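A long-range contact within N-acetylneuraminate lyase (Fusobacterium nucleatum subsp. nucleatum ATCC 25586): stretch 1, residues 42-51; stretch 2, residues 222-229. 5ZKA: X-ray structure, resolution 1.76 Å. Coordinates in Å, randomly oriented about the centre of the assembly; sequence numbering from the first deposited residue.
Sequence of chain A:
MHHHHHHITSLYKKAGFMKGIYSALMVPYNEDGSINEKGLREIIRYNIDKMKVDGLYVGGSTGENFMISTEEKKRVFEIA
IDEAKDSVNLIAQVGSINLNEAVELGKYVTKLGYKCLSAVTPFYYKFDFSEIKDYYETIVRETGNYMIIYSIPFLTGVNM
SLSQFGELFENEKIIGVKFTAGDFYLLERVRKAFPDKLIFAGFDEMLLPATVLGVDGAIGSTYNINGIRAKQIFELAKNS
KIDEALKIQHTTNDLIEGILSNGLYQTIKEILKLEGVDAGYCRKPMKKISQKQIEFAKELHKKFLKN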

# COMPACT_ATOMS: atom_id res chain seq x y z
N GLU A 42 -3.10 -15.76 31.15
CA GLU A 42 -2.02 -14.79 31.33
C GLU A 42 -1.84 -13.93 30.09
O GLU A 42 -1.55 -12.73 30.20
CB GLU A 42 -0.71 -15.51 31.66
CG GLU A 42 -0.71 -16.17 33.05
CD GLU A 42 0.63 -16.77 33.41
OE1 GLU A 42 1.59 -16.57 32.63
OE2 GLU A 42 0.73 -17.45 34.45
N ILE A 43 -1.98 -14.52 28.91
CA ILE A 43 -1.84 -13.73 27.68
C ILE A 43 -2.99 -12.74 27.56
O ILE A 43 -2.80 -11.58 27.17
CB ILE A 43 -1.76 -14.66 26.46
CG1 ILE A 43 -0.49 -15.51 26.50
CG2 ILE A 43 -1.81 -13.84 25.17
CD1 ILE A 43 -0.40 -16.51 25.33
N ILE A 44 -4.21 -13.19 27.87
CA ILE A 44 -5.37 -12.31 27.86
C ILE A 44 -5.17 -11.15 28.83
O ILE A 44 -5.39 -9.98 28.49
CB ILE A 44 -6.65 -13.10 28.19
CG1 ILE A 44 -6.98 -14.07 27.05
CG2 ILE A 44 -7.81 -12.16 28.45
CD1 ILE A 44 -7.94 -15.19 27.46
N ARG A 45 -4.76 -11.46 30.07
CA ARG A 45 -4.55 -10.41 31.06
C ARG A 45 -3.48 -9.42 30.60
O ARG A 45 -3.64 -8.20 30.76
CB ARG A 45 -4.17 -11.01 32.41
CG ARG A 45 -5.31 -11.73 33.12
CD ARG A 45 -5.99 -10.87 34.20
NE ARG A 45 -6.55 -9.62 33.67
CZ ARG A 45 -7.73 -9.51 33.06
NH1 ARG A 45 -8.49 -10.58 32.89
NH2 ARG A 45 -8.14 -8.33 32.61
N TYR A 46 -2.40 -9.91 30.00
CA TYR A 46 -1.36 -9.01 29.50
C TYR A 46 -1.91 -8.06 28.43
O TYR A 46 -1.65 -6.86 28.47
CB TYR A 46 -0.19 -9.82 28.94
CG TYR A 46 1.04 -9.01 28.60
CD1 TYR A 46 1.90 -8.59 29.60
CD2 TYR A 46 1.34 -8.69 27.28
CE1 TYR A 46 3.04 -7.84 29.29
CE2 TYR A 46 2.46 -7.96 26.97
CZ TYR A 46 3.31 -7.53 27.98
OH TYR A 46 4.43 -6.80 27.65
N ASN A 47 -2.70 -8.59 27.49
CA ASN A 47 -3.26 -7.74 26.44
C ASN A 47 -4.18 -6.66 27.01
O ASN A 47 -4.11 -5.49 26.62
CB ASN A 47 -4.01 -8.59 25.42
CG ASN A 47 -3.10 -9.12 24.35
OD1 ASN A 47 -2.70 -8.37 23.45
ND2 ASN A 47 -2.75 -10.40 24.43
N ILE A 48 -5.07 -7.05 27.92
CA ILE A 48 -6.04 -6.09 28.43
C ILE A 48 -5.37 -5.10 29.38
O ILE A 48 -5.59 -3.88 29.30
CB ILE A 48 -7.20 -6.82 29.13
CG1 ILE A 48 -7.95 -7.71 28.13
CG2 ILE A 48 -8.13 -5.82 29.80
CD1 ILE A 48 -8.92 -8.69 28.83
N ASP A 49 -4.55 -5.60 30.31
CA ASP A 49 -4.04 -4.77 31.39
C ASP A 49 -2.78 -3.99 31.02
O ASP A 49 -2.56 -2.90 31.55
CB ASP A 49 -3.74 -5.61 32.63
CG ASP A 49 -4.96 -6.36 33.16
OD1 ASP A 49 -6.11 -5.98 32.83
OD2 ASP A 49 -4.77 -7.33 33.93
N LYS A 50 -1.92 -4.54 30.16
CA LYS A 50 -0.65 -3.89 29.86
C LYS A 50 -0.57 -3.33 28.45
O LYS A 50 -0.06 -2.22 28.26
CB LYS A 50 0.51 -4.88 30.08
CG LYS A 50 0.62 -5.41 31.52
CD LYS A 50 0.73 -4.29 32.53
CE LYS A 50 0.64 -4.83 33.96
NZ LYS A 50 0.71 -3.76 35.01
N MET A 51 -1.05 -4.07 27.44
CA MET A 51 -1.14 -3.51 26.10
C MET A 51 -2.30 -2.54 25.95
O MET A 51 -2.31 -1.74 25.01
CB MET A 51 -1.27 -4.64 25.06
CG MET A 51 -0.09 -5.63 25.07
SD MET A 51 1.52 -4.90 24.62
CE MET A 51 2.20 -4.43 26.24
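Stretch 2 (222-229) TYNINGIR

How does stretch 2 lie on stretch 1? Stretch 1 is helical from its first residue through Asp49, and most of stretch 2 is a helix too, one that continues beyond Arg229 and is kinked where the N atoms of Ile228 and Arg229 lack a bond to the preceding turn. The two axes point almost the same way, 8° apart from N to C terminus, and approach to 9.3 Å. Because the two helices run nearly parallel, the register rises together: the CA atoms of Asn47 and Asn224 are 5.9 Å apart, and those of Met51 and Gly227 4.9 Å apart. The contact is small, burying 352 Å² in total, and tightens toward the end of stretch 1.

What does the first part of the helix contribute? Glu42, Ile44 and Arg45 make no contact, and Arg45 instead forms a salt bridge along its own helix, with NE 2.9 Å from OD2 of Asp49. Ile43 offers a glancing touch, its CG2 4.0 Å from OD1 of Asn224. Tyr46, whose CA-to-CB bond points toward stretch 2, comes closer: its CE2 lies 3.3 Å from the backbone O of Asn224, which sits at the ring edge, near the ring plane. That oxygen is buried here without a hydrogen-bond partner. Farther out, a water bridges the two stretches, donating to Tyr46 OH at 2.7 Å and to Ile225 O at 2.9 Å.

Which side chains make the polar link? Asn47 starts sideways, but its end turns toward stretch 2, and ND2 donates to OD1 of Asn224 at 3.0 Å. The same ND2 donates to Ile43 O, also at 3.0 Å, so one amide group ties its own helix to the neighbouring one. Asn224 meets it from a CA-to-CB bond that points away overall, its amide end coming back nearer.

How does the end of stretch 1 close the contact? Lys50 gives its backbone, with O 3.4 Å from CD1 of Ile228, while the end of its side chain leads away. Met51 has the largest covered area in the contact. Its CG packs 3.4 Å from both Tyr223 O and Asn224 O, and its SD lies 3.4 Å from Ile225 C and accepts a weak hydrogen bond from Gly227 N at 3.5 Å. Gly227 has no side chain; an ideal CB there would point toward stretch 1, lying a tight 3.1 Å from Met51 CB, and would clash with Tyr223 O at 2.9 Å. Met51 also meets Ile228, its O 3.6 Å from Ile228 CD1 and, between the apolar side chains, its CE 4.4 Å from Ile228 CG1.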

# COMPACT_ATOMS: atom_id res chain seq x y z
N THR A 222 1.08 -8.51 16.24
CA THR A 222 2.15 -7.87 17.01
C THR A 222 1.62 -7.04 18.17
O THR A 222 2.40 -6.68 19.06
CB THR A 222 3.03 -6.99 16.12
OG1 THR A 222 2.29 -5.86 15.66
CG2 THR A 222 3.54 -7.79 14.92
N TYR A 223 0.32 -6.78 18.21
CA TYR A 223 -0.22 -5.97 19.29
C TYR A 223 -0.20 -6.73 20.61
O TYR A 223 -0.34 -6.10 21.67
CB TYR A 223 -1.63 -5.50 18.93
CG TYR A 223 -1.69 -4.81 17.57
CD1 TYR A 223 -0.60 -4.09 17.08
CD2 TYR A 223 -2.81 -4.92 16.76
CE1 TYR A 223 -0.64 -3.48 15.82
CE2 TYR A 223 -2.85 -4.32 15.50
CZ TYR A 223 -1.77 -3.60 15.04
OH TYR A 223 -1.83 -3.00 13.79
N ASN A 224 -0.01 -8.06 20.57
CA ASN A 224 0.19 -8.84 21.80
C ASN A 224 1.38 -8.32 22.60
O ASN A 224 1.41 -8.46 23.83
CB ASN A 224 0.41 -10.32 21.47
CG ASN A 224 -0.87 -11.05 21.05
OD1 ASN A 224 -1.65 -11.48 21.89
ND2 ASN A 224 -1.08 -11.20 19.73
N ILE A 225 2.37 -7.74 21.93
CA ILE A 225 3.56 -7.23 22.61
C ILE A 225 3.85 -5.77 22.29
O ILE A 225 4.62 -5.12 23.04
CB ILE A 225 4.79 -8.10 22.29
CG1 ILE A 225 4.99 -8.17 20.77
CG2 ILE A 225 4.63 -9.50 22.86
CD1 ILE A 225 6.35 -8.73 20.36
N ASN A 226 3.32 -5.21 21.20
CA ASN A 226 3.63 -3.84 20.79
C ASN A 226 2.37 -2.98 20.70
O ASN A 226 2.33 -2.01 19.94
CB ASN A 226 4.38 -3.85 19.46
CG ASN A 226 4.99 -2.49 19.13
OD1 ASN A 226 5.62 -1.85 19.98
ND2 ASN A 226 4.80 -2.04 17.88
N GLY A 227 1.35 -3.32 21.49
CA GLY A 227 0.08 -2.61 21.42
C GLY A 227 0.13 -1.16 21.86
O GLY A 227 -0.70 -0.35 21.43
N ILE A 228 1.07 -0.81 22.76
CA ILE A 228 1.19 0.58 23.19
C ILE A 228 1.51 1.48 22.01
O ILE A 228 0.82 2.48 21.75
CB ILE A 228 2.25 0.72 24.30
CG1 ILE A 228 1.82 -0.06 25.55
CG2 ILE A 228 2.50 2.20 24.66
CD1 ILE A 228 0.44 0.29 26.03
N ARG A 229 2.57 1.14 21.26
CA ARG A 229 2.94 1.93 20.09
C ARG A 229 1.83 1.95 19.05
O ARG A 229 1.58 2.98 18.41
CB ARG A 229 4.22 1.38 19.46
CG ARG A 229 5.52 1.82 20.14
CD ARG A 229 6.72 1.40 19.29
NE ARG A 229 7.97 1.64 20.00
CZ ARG A 229 8.62 0.73 20.72
NH1 ARG A 229 8.13 -0.50 20.81
NH2 ARG A 229 9.74 1.06 21.36
O HOH W 1 5.81 -6.01 25.51